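Local structure of outer membrane protein assembly factor BamA (Haemophilus ducreyi, 4K3C) at residues 95-100 with 184-189. The protein probably assembles and inserts beta-barrel proteins into the outer membrane as part of the Bam complex, this chain holding its last two POTRA domains and the barrel. Residues are numbered along the deposited sequence; the frame is centred on the assembly and turned at random.
Sequences VTADST and NFLGMG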
ATOM      1  N   VAL A  95     -20.935  21.460   7.641  1.00 50.76           N
ATOM      2  CA  VAL A  95     -21.204  20.400   6.699  1.00 49.57           C
ATOM      3  C   VAL A  95     -20.891  19.051   7.314  1.00 51.01           C
ATOM      4  O   VAL A  95     -21.529  18.062   6.959  1.00 57.15           O
ATOM      5  CB  VAL A  95     -20.523  20.618   5.305  1.00 50.08           C
ATOM      6  CG1 VAL A  95     -19.926  22.019   5.197  1.00 48.11           C
ATOM      7  CG2 VAL A  95     -19.478  19.543   5.018  1.00 42.40           C
ATOM      8  N   THR A  96     -19.969  19.011   8.275  1.00 42.65           N
ATOM      9  CA  THR A  96     -19.436  17.712   8.725  1.00 60.58           C
ATOM     10  C   THR A  96     -20.428  16.743   9.383  1.00 71.28           C
ATOM     11  O   THR A  96     -21.199  16.115   8.657  1.00 85.14           O
ATOM     12  CB  THR A  96     -18.074  17.829   9.435  1.00 56.53           C
ATOM     13  OG1 THR A  96     -17.112  18.297   8.481  1.00 44.33           O
ATOM     14  CG2 THR A  96     -17.589  16.483   9.925  1.00 57.86           C
ATOM     15  N   ALA A  97     -20.432  16.625  10.708  1.00 46.19           N
ATOM     16  CA  ALA A  97     -21.230  15.603  11.423  1.00 50.99           C
ATOM     17  C   ALA A  97     -20.684  15.438  12.807  1.00 60.27           C
ATOM     18  O   ALA A  97     -19.474  15.294  12.985  1.00 64.72           O
ATOM     19  CB  ALA A  97     -21.195  14.243  10.736  1.00 45.64           C
ATOM     20  N   ASP A  98     -21.571  15.423  13.792  1.00 68.50           N
ATOM     21  CA  ASP A  98     -21.150  15.146  15.150  1.00 69.20           C
ATOM     22  C   ASP A  98     -20.447  13.802  15.121  1.00 72.24           C
ATOM     23  O   ASP A  98     -19.405  13.635  15.736  1.00 76.95           O
ATOM     24  CB  ASP A  98     -22.345  15.111  16.096  1.00 66.20           C
ATOM     25  CG  ASP A  98     -21.932  14.981  17.536  1.00 87.81           C
ATOM     26  OD1 ASP A  98     -21.758  13.830  18.004  1.00 93.77           O
ATOM     27  OD2 ASP A  98     -21.769  16.027  18.205  1.00 95.49           O
ATOM     28  N   SER A  99     -21.014  12.871  14.355  1.00 68.96           N
ATOM     29  CA  SER A  99     -20.456  11.543  14.168  1.00 59.53           C
ATOM     30  C   SER A  99     -19.007  11.633  13.744  1.00 56.71           C
ATOM     31  O   SER A  99     -18.113  11.196  14.464  1.00 58.53           O
ATOM     32  CB  SER A  99     -21.235  10.790  13.087  1.00 68.82           C
ATOM     33  OG  SER A  99     -22.634  11.017  13.177  1.00 75.95           O
ATOM     34  N   THR A 100     -18.781  12.227  12.579  1.00 56.04           N
ATOM     35  CA  THR A 100     -17.472  12.195  11.927  1.00 55.27           C
ATOM     36  C   THR A 100     -16.335  12.850  12.740  1.00 58.55           C
ATOM     37  O   THR A 100     -15.166  12.532  12.552  1.00 60.70           O
ATOM     38  CB  THR A 100     -17.581  12.743  10.476  1.00 68.48           C
ATOM     39  OG1 THR A 100     -18.555  11.970   9.764  1.00 68.19           O
ATOM     40  CG2 THR A 100     -16.259  12.658   9.725  1.00 46.10           C
ATOM     41  N   ASN A 184     -14.419  13.447   2.695  1.00 51.27           N
ATOM     42  CA  ASN A 184     -15.380  13.841   3.708  1.00 37.91           C
ATOM     43  C   ASN A 184     -16.787  14.035   3.090  1.00 44.43           C
ATOM     44  O   ASN A 184     -17.597  14.817   3.573  1.00 47.41           O
ATOM     45  CB  ASN A 184     -14.877  15.088   4.429  1.00 39.47           C
ATOM     46  CG  ASN A 184     -15.709  15.441   5.629  1.00 51.99           C
ATOM     47  OD1 ASN A 184     -16.430  14.599   6.161  1.00 41.76           O
ATOM     48  ND2 ASN A 184     -15.626  16.696   6.063  1.00 56.57           N
ATOM     49  N   PHE A 185     -17.040  13.319   1.997  1.00 41.62           N
ATOM     50  CA  PHE A 185     -18.349  13.199   1.364  1.00 49.06           C
ATOM     51  C   PHE A 185     -19.213  12.359   2.261  1.00 62.69           C
ATOM     52  O   PHE A 185     -18.810  11.265   2.623  1.00 92.75           O
ATOM     53  CB  PHE A 185     -18.158  12.429   0.050  1.00 43.15           C
ATOM     54  CG  PHE A 185     -19.436  12.078  -0.672  1.00 36.81           C
ATOM     55  CD1 PHE A 185     -20.211  10.991  -0.282  1.00 35.87           C
ATOM     56  CD2 PHE A 185     -19.821  12.795  -1.793  1.00 40.85           C
ATOM     57  CE1 PHE A 185     -21.368  10.663  -0.961  1.00 44.76           C
ATOM     58  CE2 PHE A 185     -20.970  12.468  -2.481  1.00 48.12           C
ATOM     59  CZ  PHE A 185     -21.746  11.402  -2.067  1.00 51.98           C
ATOM     60  N   LEU A 186     -20.384  12.837   2.648  1.00 41.02           N
ATOM     61  CA  LEU A 186     -20.776  14.212   2.511  1.00 44.43           C
ATOM     62  C   LEU A 186     -20.853  14.618   3.956  1.00 44.81           C
ATOM     63  O   LEU A 186     -21.915  14.524   4.559  1.00 39.04           O
ATOM     64  CB  LEU A 186     -22.188  14.316   1.946  1.00 58.30           C
ATOM     65  CG  LEU A 186     -22.708  13.393   0.839  1.00 56.92           C
ATOM     66  CD1 LEU A 186     -23.437  12.173   1.392  1.00 35.43           C
ATOM     67  CD2 LEU A 186     -23.619  14.205  -0.071  1.00 45.59           C
ATOM     68  N   GLY A 187     -19.727  15.020   4.533  1.00 45.82           N
ATOM     69  CA  GLY A 187     -19.655  15.270   5.958  1.00 40.93           C
ATOM     70  C   GLY A 187     -19.556  13.970   6.734  1.00 46.91           C
ATOM     71  O   GLY A 187     -19.485  13.983   7.960  1.00 49.80           O
ATOM     72  N   MET A 188     -19.538  12.851   6.012  1.00 39.46           N
ATOM     73  CA  MET A 188     -19.540  11.521   6.606  1.00 46.24           C
ATOM     74  C   MET A 188     -18.153  10.885   6.753  1.00 47.16           C
ATOM     75  O   MET A 188     -18.023   9.743   7.200  1.00 55.26           O
ATOM     76  CB  MET A 188     -20.418  10.594   5.773  1.00 64.75           C
ATOM     77  CG  MET A 188     -21.903  10.905   5.815  1.00 70.67           C
ATOM     78  SD  MET A 188     -22.833   9.896   4.631  1.00 42.69           S
ATOM     79  CE  MET A 188     -24.461  10.492   5.079  1.00 44.70           C
ATOM     80  N   GLY A 189     -17.115  11.603   6.352  1.00 45.38           N
ATOM     81  CA  GLY A 189     -15.765  11.104   6.512  1.00 44.01           C
ATOM     82  C   GLY A 189     -15.333  10.061   5.496  1.00 44.79           C
ATOM     83  O   GLY A 189     -14.221   9.539   5.556  1.00 47.11           O
TER
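A glycine lets two backbones come unusually close, and BamA gives an example: G187 CA lies 3.7 Å from T96 CA where the hairpin turn between barrel strands 175-185 and 190-198 meets the loop and first turn leading into helix 98-101 of the adjoining POTRA domain. Two hydrogen bonds cross the interface. N184 ND2 donates to T96 OG1 (3.3 Å), a hydroxyl also bonded to E156, while T100 OG1 donates to G187 O (2.9 Å). N184 OD1 accepts the amide G189 N at 3.1 Å, so one carboxamide bonds both within the turn and across to T96. Close backbone approach comes next: G187 CA lies 3.5 Å from V95 O and 3.2 Å from T96 O, both CA-H...O contacts, and a CB on G187 would clash with these carbonyls. Apolar contact is slight, chiefly T100 CG2 against G189 CA at 3.6 Å. T96 O and G187 O, 2.8 Å apart, form an unfavourable acceptor-acceptor approach; the chemistry implies a small junction (255 Å² buried) made by two hydrogen bonds and close backbone contact.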